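Local coordinates for protein putative fimbrium anchoring subunit Fim4B (PDB 5CAG) that probably anchors fimbriae at the bacterial outer membrane as a predicted lipoprotein of the FimB/Mfa2 family, at residues T96-N100 / M110-P114; V143-F149 / A200-K206; D167-D171 / C182-I187; G229-L235 / E246-T252. All coordinates share one frame; numbering follows the deposited sequence.

Interaction 1: T96-N100 / M110-P114; sequences TGNCN and MVWSP
Cys99 and Trp112 meet because each has its first side-chain bond anti to the carbonyl carbon (chi1 -51° for Cys99, -56° for Trp112), a turn that brings the indole under the cysteine. Cys99 SG lies over the face of the six-membered ring of Trp112, 4.1 Å from its centroid, as a sulfur-aromatic contact, and Cys99 CB adds a CH-pi contact beside it. The compact, polarisable thiol fits close over the indole face. Backbone and amide bonds do the rest. Met110, a selenomethionine in this crystal, sends its side chain away but offers its carbonyl: Cys99 N reaches Met110 O at 2.8 Å, and Asn98 ND2 reaches the same Met110 O at 2.9 Å from the opposite face of the carbonyl plane, well above it and not on a lone pair. Trp112 N donates to Gly97 O at 3.0 Å, at the single bridge that joins Asn98 with Val111. Gly97 brings no side chain to compete with the indole, whose CD1 stands beside its carbonyl. Further along, Thr96 OG1 donates to Trp112 O at 3.0 Å in the carbonyl plane, while its methyl CG2 packs on Pro114 CA at 3.8 Å; threonine thus serves a polar and an apolar neighbour at once. Asn98 ND2 also bonds Gln185 OE1, and the backbone of Val111 pairs with Pro186 and Tyr188. Met110 O, gripped by two donors from opposite faces of its plane, and the sulfur-aromatic contact together hold two irregular segments in place.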
loop_
_atom_site.group_PDB
_atom_site.type_symbol
_atom_site.label_atom_id
_atom_site.label_comp_id
_atom_site.label_asym_id
_atom_site.label_seq_id
_atom_site.Cartn_x
_atom_site.Cartn_y
_atom_site.Cartn_z
ATOM N N THR A 96 6.004 -1.951 -4.381
ATOM C CA THR A 96 5.582 -2.766 -5.525
ATOM C C THR A 96 6.682 -2.855 -6.562
ATOM O O THR A 96 7.553 -1.983 -6.618
ATOM C CB THR A 96 4.344 -2.211 -6.152
ATOM O OG1 THR A 96 4.499 -0.792 -6.287
ATOM C CG2 THR A 96 3.103 -2.615 -5.397
ATOM N N GLY A 97 6.638 -3.892 -7.390
ATOM C CA GLY A 97 7.639 -4.036 -8.439
ATOM C C GLY A 97 7.424 -3.101 -9.612
ATOM O O GLY A 97 6.326 -2.554 -9.769
ATOM N N ASN A 98 8.466 -2.902 -10.448
ATOM C CA ASN A 98 8.311 -2.113 -11.669
ATOM C C ASN A 98 7.603 -2.981 -12.720
ATOM O O ASN A 98 7.816 -4.193 -12.721
ATOM C CB ASN A 98 9.633 -1.612 -12.157
ATOM C CG ASN A 98 10.048 -0.342 -11.501
ATOM O OD1 ASN A 98 10.869 -0.332 -10.588
ATOM N ND2 ASN A 98 9.509 0.770 -11.979
ATOM N N CYS A 99 6.709 -2.389 -13.547
ATOM C CA CYS A 99 5.914 -3.115 -14.556
ATOM C C CYS A 99 6.814 -3.711 -15.596
ATOM O O CYS A 99 7.399 -3.010 -16.433
ATOM C CB CYS A 99 4.844 -2.237 -15.199
ATOM S SG CYS A 99 3.806 -1.368 -14.017
ATOM N N ASN A 100 6.938 -5.016 -15.528
ATOM C CA ASN A 100 7.790 -5.713 -16.450
ATOM C C ASN A 100 6.920 -6.520 -17.358
ATOM O O ASN A 100 5.799 -6.896 -16.982
ATOM C CB ASN A 100 8.810 -6.580 -15.694
ATOM C CG ASN A 100 9.851 -5.805 -14.879
ATOM O OD1 ASN A 100 10.320 -4.704 -15.248
ATOM N ND2 ASN A 100 10.278 -6.397 -13.761
HETATM N N MSE A 110 7.214 2.624 -14.600
HETATM C CA MSE A 110 6.065 2.549 -13.695
HETATM C C MSE A 110 6.127 1.332 -12.759
HETATM O O MSE A 110 6.851 0.372 -13.025
HETATM C CB MSE A 110 4.770 2.465 -14.500
HETATM C CG MSE A 110 4.603 3.572 -15.505
HETATM SE SE MSE A 110 2.966 3.300 -16.530
HETATM C CE MSE A 110 3.198 4.667 -17.891
ATOM N N VAL A 111 5.329 1.375 -11.674
ATOM C CA VAL A 111 5.192 0.332 -10.651
ATOM C C VAL A 111 3.731 -0.176 -10.581
ATOM O O VAL A 111 2.808 0.549 -10.937
ATOM C CB VAL A 111 5.678 0.837 -9.279
ATOM C CG1 VAL A 111 7.148 1.250 -9.340
ATOM C CG2 VAL A 111 4.802 1.981 -8.769
ATOM N N TRP A 112 3.531 -1.403 -10.115
ATOM C CA TRP A 112 2.200 -1.989 -10.030
ATOM C C TRP A 112 1.394 -1.388 -8.902
ATOM O O TRP A 112 1.989 -0.921 -7.934
ATOM C CB TRP A 112 2.296 -3.495 -9.806
ATOM C CG TRP A 112 3.084 -4.244 -10.832
ATOM C CD1 TRP A 112 4.333 -4.763 -10.683
ATOM C CD2 TRP A 112 2.636 -4.644 -12.132
ATOM N NE1 TRP A 112 4.717 -5.417 -11.833
ATOM C CE2 TRP A 112 3.686 -5.378 -12.730
ATOM C CE3 TRP A 112 1.448 -4.452 -12.857
ATOM C CZ2 TRP A 112 3.581 -5.917 -14.015
ATOM C CZ3 TRP A 112 1.337 -5.013 -14.121
ATOM C CH2 TRP A 112 2.394 -5.729 -14.689
ATOM N N SER A 113 0.041 -1.400 -9.016
ATOM C CA SER A 113 -0.856 -0.916 -7.949
ATOM C C SER A 113 -0.799 -1.897 -6.787
ATOM O O SER A 113 -0.717 -3.109 -7.019
ATOM C CB SER A 113 -2.300 -0.734 -8.425
ATOM O OG SER A 113 -2.507 -1.159 -9.763
ATOM N N PRO A 114 -0.722 -1.391 -5.539
ATOM C CA PRO A 114 -0.583 -2.290 -4.396
ATOM C C PRO A 114 -1.859 -3.046 -4.095
ATOM O O PRO A 114 -2.929 -2.456 -4.144
ATOM C CB PRO A 114 -0.225 -1.337 -3.262
ATOM C CG PRO A 114 -0.819 -0.059 -3.639
ATOM C CD PRO A 114 -0.679 0.020 -5.111
#

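Interaction 2: V143-F149 / A200-K206; sequences VVKKYSF and AFFTAFK. With SO4 (sulfate ion), chain D.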
loop_
_atom_site.group_PDB
_atom_site.type_symbol
_atom_site.label_atom_id
_atom_site.label_comp_id
_atom_site.label_asym_id
_atom_site.label_seq_id
_atom_site.Cartn_x
_atom_site.Cartn_y
_atom_site.Cartn_z
ATOM N N VAL A 143 -4.204 -0.242 4.988
ATOM C CA VAL A 143 -3.381 0.913 4.623
ATOM C C VAL A 143 -3.358 1.154 3.099
ATOM O O VAL A 143 -2.566 1.956 2.623
ATOM C CB VAL A 143 -1.965 0.761 5.192
ATOM C CG1 VAL A 143 -1.992 0.814 6.711
ATOM C CG2 VAL A 143 -1.317 -0.527 4.708
ATOM N N VAL A 144 -4.238 0.487 2.343
ATOM C CA VAL A 144 -4.326 0.679 0.897
ATOM C C VAL A 144 -5.681 1.283 0.554
ATOM O O VAL A 144 -6.704 0.662 0.847
ATOM C CB VAL A 144 -4.097 -0.626 0.113
ATOM C CG1 VAL A 144 -4.304 -0.390 -1.375
ATOM C CG2 VAL A 144 -2.723 -1.208 0.385
ATOM N N LYS A 145 -5.684 2.489 -0.057
ATOM C CA LYS A 145 -6.892 3.209 -0.498
ATOM C C LYS A 145 -7.234 2.795 -1.944
ATOM O O LYS A 145 -6.327 2.714 -2.771
ATOM C CB LYS A 145 -6.710 4.756 -0.406
ATOM C CG LYS A 145 -6.699 5.398 1.009
ATOM C CD LYS A 145 -6.939 6.949 0.985
ATOM C CE LYS A 145 -7.154 7.661 2.344
ATOM N NZ LYS A 145 -5.962 8.448 2.860
ATOM N N LYS A 146 -8.520 2.497 -2.239
ATOM C CA LYS A 146 -8.982 2.197 -3.601
ATOM C C LYS A 146 -9.515 3.482 -4.250
ATOM O O LYS A 146 -10.196 4.277 -3.591
ATOM C CB LYS A 146 -10.097 1.147 -3.630
ATOM C CG LYS A 146 -9.808 -0.214 -3.035
ATOM C CD LYS A 146 -11.145 -0.952 -2.870
ATOM C CE LYS A 146 -11.057 -2.295 -2.185
ATOM N NZ LYS A 146 -12.377 -2.727 -1.632
ATOM N N TYR A 147 -9.255 3.656 -5.548
ATOM C CA TYR A 147 -9.734 4.786 -6.342
ATOM C C TYR A 147 -10.334 4.288 -7.655
ATOM O O TYR A 147 -9.954 3.224 -8.157
ATOM C CB TYR A 147 -8.605 5.759 -6.651
ATOM C CG TYR A 147 -7.843 6.303 -5.467
ATOM C CD1 TYR A 147 -6.763 5.607 -4.930
ATOM C CD2 TYR A 147 -8.095 7.585 -4.984
ATOM C CE1 TYR A 147 -6.017 6.128 -3.877
ATOM C CE2 TYR A 147 -7.346 8.123 -3.936
ATOM C CZ TYR A 147 -6.305 7.390 -3.384
ATOM O OH TYR A 147 -5.564 7.904 -2.338
ATOM N N SER A 148 -11.267 5.057 -8.206
ATOM C CA SER A 148 -11.909 4.795 -9.488
ATOM C C SER A 148 -12.288 6.131 -10.106
ATOM O O SER A 148 -12.508 7.098 -9.374
ATOM C CB SER A 148 -13.137 3.896 -9.327
ATOM O OG SER A 148 -14.237 4.530 -8.687
ATOM N N PHE A 149 -12.365 6.203 -11.434
ATOM C CA PHE A 149 -12.804 7.416 -12.122
ATOM C C PHE A 149 -13.331 7.069 -13.501
ATOM O O PHE A 149 -13.135 5.954 -14.005
ATOM C CB PHE A 149 -11.676 8.458 -12.230
ATOM C CG PHE A 149 -10.598 8.098 -13.226
ATOM C CD1 PHE A 149 -10.711 8.461 -14.564
ATOM C CD2 PHE A 149 -9.478 7.377 -12.833
ATOM C CE1 PHE A 149 -9.738 8.091 -15.490
ATOM C CE2 PHE A 149 -8.490 7.039 -13.761
ATOM C CZ PHE A 149 -8.634 7.391 -15.083
ATOM N N ALA A 200 -11.437 3.620 -15.200
ATOM C CA ALA A 200 -10.267 2.957 -14.639
ATOM C C ALA A 200 -10.359 2.850 -13.119
ATOM O O ALA A 200 -11.114 3.587 -12.474
ATOM C CB ALA A 200 -8.996 3.678 -15.041
ATOM N N PHE A 201 -9.633 1.867 -12.568
ATOM C CA PHE A 201 -9.575 1.554 -11.141
ATOM C C PHE A 201 -8.135 1.403 -10.745
ATOM O O PHE A 201 -7.370 0.774 -11.488
ATOM C CB PHE A 201 -10.331 0.246 -10.853
ATOM C CG PHE A 201 -11.819 0.305 -11.095
ATOM C CD1 PHE A 201 -12.338 0.222 -12.386
ATOM C CD2 PHE A 201 -12.710 0.418 -10.034
ATOM C CE1 PHE A 201 -13.721 0.318 -12.613
ATOM C CE2 PHE A 201 -14.098 0.501 -10.263
ATOM C CZ PHE A 201 -14.592 0.443 -11.549
ATOM N N PHE A 202 -7.745 1.964 -9.597
ATOM C CA PHE A 202 -6.375 1.847 -9.123
ATOM C C PHE A 202 -6.334 1.975 -7.607
ATOM O O PHE A 202 -7.358 2.247 -6.980
ATOM C CB PHE A 202 -5.449 2.864 -9.811
ATOM C CG PHE A 202 -5.723 4.304 -9.497
ATOM C CD1 PHE A 202 -6.654 5.029 -10.236
ATOM C CD2 PHE A 202 -5.046 4.946 -8.475
ATOM C CE1 PHE A 202 -6.917 6.367 -9.944
ATOM C CE2 PHE A 202 -5.316 6.280 -8.176
ATOM C CZ PHE A 202 -6.244 6.985 -8.920
ATOM N N THR A 203 -5.160 1.730 -7.015
ATOM C CA THR A 203 -4.956 1.797 -5.568
ATOM C C THR A 203 -3.634 2.453 -5.242
ATOM O O THR A 203 -2.731 2.457 -6.077
ATOM C CB THR A 203 -4.953 0.403 -4.951
ATOM O OG1 THR A 203 -3.891 -0.347 -5.530
ATOM C CG2 THR A 203 -6.263 -0.323 -5.099
ATOM N N ALA A 204 -3.502 2.956 -4.016
ATOM C CA ALA A 204 -2.289 3.559 -3.488
ATOM C C ALA A 204 -2.287 3.423 -1.971
ATOM O O ALA A 204 -3.344 3.209 -1.369
ATOM C CB ALA A 204 -2.215 5.016 -3.895
ATOM N N PHE A 205 -1.110 3.520 -1.344
ATOM C CA PHE A 205 -1.028 3.465 0.106
ATOM C C PHE A 205 -1.567 4.752 0.698
ATOM O O PHE A 205 -1.531 5.807 0.040
ATOM C CB PHE A 205 0.419 3.227 0.576
ATOM C CG PHE A 205 0.927 1.832 0.288
ATOM C CD1 PHE A 205 0.377 0.724 0.929
ATOM C CD2 PHE A 205 1.931 1.620 -0.647
ATOM C CE1 PHE A 205 0.829 -0.575 0.634
ATOM C CE2 PHE A 205 2.378 0.322 -0.936
ATOM C CZ PHE A 205 1.829 -0.763 -0.285
ATOM N N LYS A 206 -2.099 4.663 1.941
ATOM C CA LYS A 206 -2.560 5.820 2.730
ATOM C C LYS A 206 -1.368 6.761 2.947
ATOM O O LYS A 206 -0.234 6.277 3.096
ATOM C CB LYS A 206 -3.113 5.364 4.096
ATOM C CG LYS A 206 -4.563 4.949 4.117
ATOM C CD LYS A 206 -5.028 4.688 5.553
ATOM C CE LYS A 206 -6.479 4.258 5.586
ATOM N NZ LYS A 206 -6.843 3.574 6.849
HETATM S S SO4 D . -11.728 -5.758 1.185
HETATM O O1 SO4 D . -11.088 -6.505 0.094
HETATM O O2 SO4 D . -12.617 -6.633 1.941
HETATM O O3 SO4 D . -10.694 -5.206 2.069
HETATM O O4 SO4 D . -12.529 -4.670 0.631
#
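Parts of strands 134-154 and 197-205, paired antiparallel, form the heart of this contact. Hydrogen-bonded pairs Lys145 with Ala204, Tyr147 with Phe202 and Phe149 with Ala200 are separated by non-hydrogen-bonded pairs, and Lys206 N extends the series to Val143 O at 2.8 Å. Tyr147 N donates to Phe202 O at 2.8 Å, and Phe202 N answers to Tyr147 O at 2.9 Å. Phe202 holds CG between its backbone N and carbonyl carbon (chi1 66°), which turns the ring across to the facing strand, where Tyr147 CB sits over its face, 3.7 Å from the ring centroid. The two rings are almost parallel, with planes at 9°, but so slid apart that they barely overlap. Phe149 CD2 meets the edge of the Phe202 ring in its plane, at 4.0 Å from CE1, and Phe149 CE2 rests on Ala200 CB at 3.6 Å. The small Ala200 and Ala204 thus lie against the rings of Phe149 and Tyr147, and Leu233 and Leu235 of strand 232-239 cover Phe149. On the face that carries Val144, Lys146, Ser148, Phe201, Thr203 and Phe205, Val144 CG2 touches Phe205 CE1 at 3.6 Å. The extended Lys146 runs beside Thr203, and Lys146 NZ bonds sulfate O4 at 3.0 Å; this ion, probably from the crystallisation liquor, is also bonded by Thr30 OG1. Thr203 OG1 is taken by Pro114 O, and Lys206 NZ forms a salt bridge with Glu141. One aromatic, largely buried face and one mixed face fit a beta sandwich, consistent with this family's transthyretin clan.

Interaction 3: D167-D171 / C182-I187; sequences DGLSD and CSSQPI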
loop_
_atom_site.group_PDB
_atom_site.type_symbol
_atom_site.label_atom_id
_atom_site.label_comp_id
_atom_site.label_asym_id
_atom_site.label_seq_id
_atom_site.Cartn_x
_atom_site.Cartn_y
_atom_site.Cartn_z
ATOM N N ASP A 167 0.770 9.824 -10.738
ATOM C CA ASP A 167 1.932 10.355 -10.053
ATOM C C ASP A 167 1.510 11.131 -8.846
ATOM O O ASP A 167 0.456 11.762 -8.874
ATOM C CB ASP A 167 2.701 11.274 -10.996
ATOM C CG ASP A 167 3.826 10.591 -11.721
ATOM O OD1 ASP A 167 4.703 10.001 -11.037
ATOM O OD2 ASP A 167 3.872 10.697 -12.970
ATOM N N GLY A 168 2.341 11.119 -7.809
ATOM C CA GLY A 168 2.085 11.892 -6.599
ATOM C C GLY A 168 1.450 11.158 -5.437
ATOM O O GLY A 168 1.292 11.749 -4.369
ATOM N N LEU A 169 1.050 9.890 -5.624
ATOM C CA LEU A 169 0.438 9.135 -4.530
ATOM C C LEU A 169 1.488 8.259 -3.867
ATOM O O LEU A 169 2.591 8.145 -4.382
ATOM C CB LEU A 169 -0.770 8.308 -4.996
ATOM C CG LEU A 169 -1.969 9.072 -5.544
ATOM C CD1 LEU A 169 -3.045 8.116 -5.976
ATOM C CD2 LEU A 169 -2.533 9.980 -4.552
ATOM N N SER A 170 1.171 7.687 -2.702
ATOM C CA SER A 170 2.116 6.854 -1.960
ATOM C C SER A 170 2.123 5.444 -2.562
ATOM O O SER A 170 1.125 4.718 -2.493
ATOM C CB SER A 170 1.774 6.846 -0.470
ATOM O OG SER A 170 1.466 8.152 -0.002
ATOM N N ASP A 171 3.236 5.093 -3.218
ATOM C CA ASP A 171 3.398 3.796 -3.871
ATOM C C ASP A 171 4.211 2.866 -2.971
ATOM O O ASP A 171 4.432 1.699 -3.310
ATOM C CB ASP A 171 4.046 3.972 -5.261
ATOM C CG ASP A 171 5.333 4.763 -5.248
ATOM O OD1 ASP A 171 6.386 4.164 -4.954
ATOM O OD2 ASP A 171 5.283 5.991 -5.539
ATOM N N CYS A 182 6.177 8.469 -1.595
ATOM C CA CYS A 182 6.105 8.528 -3.043
ATOM C C CYS A 182 7.503 8.446 -3.631
ATOM O O CYS A 182 8.360 9.293 -3.349
ATOM C CB CYS A 182 5.376 9.784 -3.494
ATOM S SG CYS A 182 5.225 9.933 -5.286
ATOM N N SER A 183 7.731 7.413 -4.448
ATOM C CA SER A 183 9.032 7.171 -5.039
ATOM C C SER A 183 9.238 7.948 -6.323
ATOM O O SER A 183 10.279 7.792 -6.959
ATOM C CB SER A 183 9.215 5.687 -5.307
ATOM O OG SER A 183 8.411 5.254 -6.389
ATOM N N SER A 184 8.248 8.764 -6.723
ATOM C CA SER A 184 8.268 9.558 -7.955
ATOM C C SER A 184 8.168 8.636 -9.228
ATOM O O SER A 184 8.269 9.106 -10.365
ATOM C CB SER A 184 9.474 10.492 -7.981
ATOM O OG SER A 184 9.567 11.183 -6.740
ATOM N N GLN A 185 7.881 7.342 -9.006
ATOM C CA GLN A 185 7.591 6.330 -10.011
ATOM C C GLN A 185 6.069 6.194 -10.124
ATOM O O GLN A 185 5.412 5.929 -9.112
ATOM C CB GLN A 185 8.202 4.988 -9.625
ATOM C CG GLN A 185 9.706 4.939 -9.621
ATOM C CD GLN A 185 10.145 3.549 -9.292
ATOM O OE1 GLN A 185 10.614 2.798 -10.163
ATOM N NE2 GLN A 185 9.937 3.156 -8.035
ATOM N N PRO A 186 5.471 6.383 -11.310
ATOM C CA PRO A 186 4.004 6.330 -11.409
ATOM C C PRO A 186 3.390 4.955 -11.185
ATOM O O PRO A 186 3.984 3.931 -11.540
ATOM C CB PRO A 186 3.741 6.773 -12.846
ATOM C CG PRO A 186 4.981 7.486 -13.263
ATOM C CD PRO A 186 6.076 6.743 -12.601
ATOM N N ILE A 187 2.173 4.935 -10.615
ATOM C CA ILE A 187 1.448 3.682 -10.439
ATOM C C ILE A 187 0.702 3.426 -11.734
ATOM O O ILE A 187 -0.031 4.292 -12.196
ATOM C CB ILE A 187 0.497 3.708 -9.222
ATOM C CG1 ILE A 187 1.277 3.881 -7.911
ATOM C CG2 ILE A 187 -0.361 2.430 -9.193
ATOM C CD1 ILE A 187 0.416 4.243 -6.750
#
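Asp171 directs its carboxylate at Ser183, so that each oxygen takes a separate donor of one residue: Ser183 OG donates to Asp171 OD1 at 2.7 Å, and Ser183 N donates to Asp171 OD2 at 3.0 Å. Both donors approach on the syn side, the hydroxyl 32° out of the carboxylate plane and the amide 20° out of it. Asp171 CG lies between its backbone N and carbonyl carbon (chi1 53°), and this turn carries the group toward the serine, while Asp171 CB faces Ile187 CG1 at 3.8 Å. One short side chain therefore bonds through its oxygens and packs on a hydrophobic residue with its methylene. Ser183 OG also accepts from Gln185 NE2 of its own segment at 3.1 Å, in the plane of the amide; Gln185 OE1 meanwhile bonds Asn98 ND2. At the other end, Asp167 and Pro186 lie side by side pointing the same way, with OD1 and OD2 of Asp167 both 3.4 Å from Pro186 CG. Between these, the Cys182 thiol turns toward segment 167-171, its SG 3.9 Å from Gly168 CA, and Ser184 N donates to Cys182 SG at 3.5 Å. At the backbone angles of Gly168 a side-chain carbon would jam against the carbonyl O of Asp167, so the position calls for glycine. Backbone bonds from Ser170 to Phe205 and from Ile187 to Ile166 tie both loops to the neighbouring strands. In the paired bonds to Ser183, two donors, one to each oxygen, would probably stabilise the ionised carboxylate, making Asp171 a polar link between two irregular connections.

Interaction 4: G229-L235 / E246-T252; sequences GAIILIL and EATIDVT
Leu233 and Ile249 form the central hydrogen-bonded pair of this antiparallel contact, with Ile249 N donating to Leu233 O at 2.7 Å and Leu233 N donating back to Ile249 O. Leu235 with Ala247 makes the next such pair, and Val251 N continues the backbone bonding to Ile231 O at 2.9 Å. The side-chain hydrogen bonds gather where strand 246-250 ends. Thr252 OG1 accepts Ile231 N at 2.8 Å, almost straight at 172°, so the threonine replaces a backbone carbonyl as the partner. Thr252 OG1 also donates to Asp250 OD1 at 2.6 Å, and Thr252 N donates to that oxygen too, an Asx turn. Asp250 CG lies anti to the backbone N, at chi1 -172°, a position from which its carboxylate reaches the threonine two residues on; a short acid and a hydroxyl are well suited to such a turn. The apolar contacts sort by face. Leu233, Leu235, Ala247 and Ile249 share one face; beside it Leu233 CD1 nears Val251 CG1 at 4.1 Å and Ile231 CG2 meets Val251 CG2 at 3.5 Å, crossing at about a right angle. Val151 packs on Leu235, and Ile275 on Leu233 and Val251; bulky aliphatics suit this buried face. On the opposite face Ile232 CG2 touches Thr248 CG2 at 3.4 Å, and Ile234 CG2 lies against the carboxylate end of Glu246, a mix that fits a less buried side. This is a beta hairpin with 159-167 paired on the other side of 232-239, consistent with the beta-sandwich character of the transthyretin clan.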
loop_
_atom_site.group_PDB
_atom_site.type_symbol
_atom_site.label_atom_id
_atom_site.label_comp_id
_atom_site.label_asym_id
_atom_site.label_seq_id
_atom_site.Cartn_x
_atom_site.Cartn_y
_atom_site.Cartn_z
ATOM N N GLY A 229 2.773 18.233 -2.748
ATOM C CA GLY A 229 2.700 17.164 -3.740
ATOM C C GLY A 229 1.523 17.281 -4.689
ATOM O O GLY A 229 0.366 17.295 -4.252
ATOM N N ALA A 230 1.823 17.370 -5.997
ATOM C CA ALA A 230 0.830 17.461 -7.058
ATOM C C ALA A 230 0.440 16.067 -7.506
ATOM O O ALA A 230 1.300 15.187 -7.578
ATOM C CB ALA A 230 1.387 18.252 -8.218
ATOM N N ILE A 231 -0.853 15.843 -7.775
ATOM C CA ILE A 231 -1.337 14.529 -8.185
ATOM C C ILE A 231 -1.765 14.586 -9.635
ATOM O O ILE A 231 -2.737 15.255 -9.969
ATOM C CB ILE A 231 -2.441 14.007 -7.258
ATOM C CG1 ILE A 231 -1.914 13.948 -5.817
ATOM C CG2 ILE A 231 -2.915 12.625 -7.717
ATOM C CD1 ILE A 231 -2.914 13.566 -4.801
ATOM N N ILE A 232 -1.033 13.873 -10.500
ATOM C CA ILE A 232 -1.286 13.900 -11.930
ATOM C C ILE A 232 -1.643 12.523 -12.513
ATOM O O ILE A 232 -0.906 11.542 -12.392
ATOM C CB ILE A 232 -0.083 14.539 -12.655
ATOM C CG1 ILE A 232 -0.031 16.038 -12.383
ATOM C CG2 ILE A 232 -0.143 14.306 -14.150
ATOM C CD1 ILE A 232 0.930 16.404 -11.374
ATOM N N LEU A 233 -2.794 12.497 -13.169
ATOM C CA LEU A 233 -3.353 11.376 -13.893
ATOM C C LEU A 233 -2.911 11.518 -15.330
ATOM O O LEU A 233 -3.031 12.618 -15.890
ATOM C CB LEU A 233 -4.871 11.422 -13.786
ATOM C CG LEU A 233 -5.563 10.110 -13.808
ATOM C CD1 LEU A 233 -6.921 10.231 -13.177
ATOM C CD2 LEU A 233 -5.713 9.617 -15.202
ATOM N N ILE A 234 -2.340 10.431 -15.917
ATOM C CA ILE A 234 -1.840 10.438 -17.298
ATOM C C ILE A 234 -2.510 9.328 -18.055
ATOM O O ILE A 234 -2.468 8.181 -17.629
ATOM C CB ILE A 234 -0.289 10.362 -17.451
ATOM C CG1 ILE A 234 0.483 11.282 -16.461
ATOM C CG2 ILE A 234 0.104 10.701 -18.882
ATOM C CD1 ILE A 234 0.946 10.588 -15.055
ATOM N N LEU A 235 -3.154 9.669 -19.156
ATOM C CA LEU A 235 -3.806 8.682 -19.998
ATOM C C LEU A 235 -3.003 8.567 -21.285
ATOM O O LEU A 235 -2.887 9.548 -22.041
ATOM C CB LEU A 235 -5.270 9.068 -20.261
ATOM C CG LEU A 235 -6.210 9.108 -19.049
ATOM C CD1 LEU A 235 -7.590 9.609 -19.463
ATOM C CD2 LEU A 235 -6.312 7.727 -18.357
ATOM N N GLU A 246 -1.058 11.542 -25.505
ATOM C CA GLU A 246 -1.215 11.543 -24.059
ATOM C C GLU A 246 -2.124 12.669 -23.574
ATOM O O GLU A 246 -2.223 13.734 -24.197
ATOM C CB GLU A 246 0.152 11.671 -23.392
ATOM C CG GLU A 246 0.568 10.449 -22.608
ATOM C CD GLU A 246 2.039 10.435 -22.246
ATOM O OE1 GLU A 246 2.459 11.313 -21.458
ATOM O OE2 GLU A 246 2.776 9.561 -22.761
ATOM N N ALA A 247 -2.784 12.423 -22.448
ATOM C CA ALA A 247 -3.614 13.417 -21.786
ATOM C C ALA A 247 -3.209 13.441 -20.318
ATOM O O ALA A 247 -3.247 12.424 -19.619
ATOM C CB ALA A 247 -5.103 13.130 -21.975
ATOM N N THR A 248 -2.711 14.591 -19.894
ATOM C CA THR A 248 -2.236 14.829 -18.542
ATOM C C THR A 248 -3.344 15.624 -17.811
ATOM O O THR A 248 -3.749 16.669 -18.314
ATOM C CB THR A 248 -0.878 15.561 -18.623
ATOM O OG1 THR A 248 -0.129 15.107 -19.763
ATOM C CG2 THR A 248 -0.058 15.390 -17.383
ATOM N N ILE A 249 -3.888 15.088 -16.682
ATOM C CA ILE A 249 -4.933 15.717 -15.854
ATOM C C ILE A 249 -4.424 15.885 -14.441
ATOM O O ILE A 249 -3.916 14.933 -13.859
ATOM C CB ILE A 249 -6.252 14.919 -15.843
ATOM C CG1 ILE A 249 -6.803 14.727 -17.245
ATOM C CG2 ILE A 249 -7.289 15.571 -14.921
ATOM C CD1 ILE A 249 -7.593 13.475 -17.372
ATOM N N ASP A 250 -4.588 17.094 -13.885
ATOM C CA ASP A 250 -4.212 17.447 -12.524
ATOM C C ASP A 250 -5.430 17.212 -11.638
ATOM O O ASP A 250 -6.406 17.970 -11.697
ATOM C CB ASP A 250 -3.727 18.900 -12.474
ATOM C CG ASP A 250 -3.114 19.347 -11.162
ATOM O OD1 ASP A 250 -3.537 18.838 -10.107
ATOM O OD2 ASP A 250 -2.290 20.288 -11.183
ATOM N N VAL A 251 -5.387 16.125 -10.856
ATOM C CA VAL A 251 -6.482 15.737 -9.971
ATOM C C VAL A 251 -6.179 16.095 -8.514
ATOM O O VAL A 251 -6.923 15.647 -7.628
ATOM C CB VAL A 251 -6.844 14.240 -10.095
ATOM C CG1 VAL A 251 -7.416 13.904 -11.470
ATOM C CG2 VAL A 251 -5.654 13.361 -9.768
ATOM N N THR A 252 -5.122 16.907 -8.257
ATOM C CA THR A 252 -4.746 17.281 -6.892
ATOM C C THR A 252 -5.970 17.727 -6.063
ATOM O O THR A 252 -6.193 17.153 -4.993
ATOM C CB THR A 252 -3.649 18.357 -6.847
ATOM O OG1 THR A 252 -2.617 18.049 -7.783
ATOM C CG2 THR A 252 -3.033 18.483 -5.466
#

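Along the chain interaction 1 comes first; interaction 3 is nested within the loop closed by interaction 2, and interaction 4 follows. Interactions 1 and 3 are closest, their centres about 10 Å apart, and Val111 N to Pro186 O links them. Interaction 2 lies about 12 Å from interaction 3 and about 14 Å from interaction 1, touching both through Phe205 and Thr203. Interaction 4 is about 15 Å from interaction 2, and about 12 Å from interaction 3, which it meets through Asp167 N to Ile232 O and Leu169 on Ile231; it does not touch interaction 1. Between them, interactions 1 and 3 tie irregular loops to strands 197-205 and 232-239, so loops and strands form one continuous packed unit.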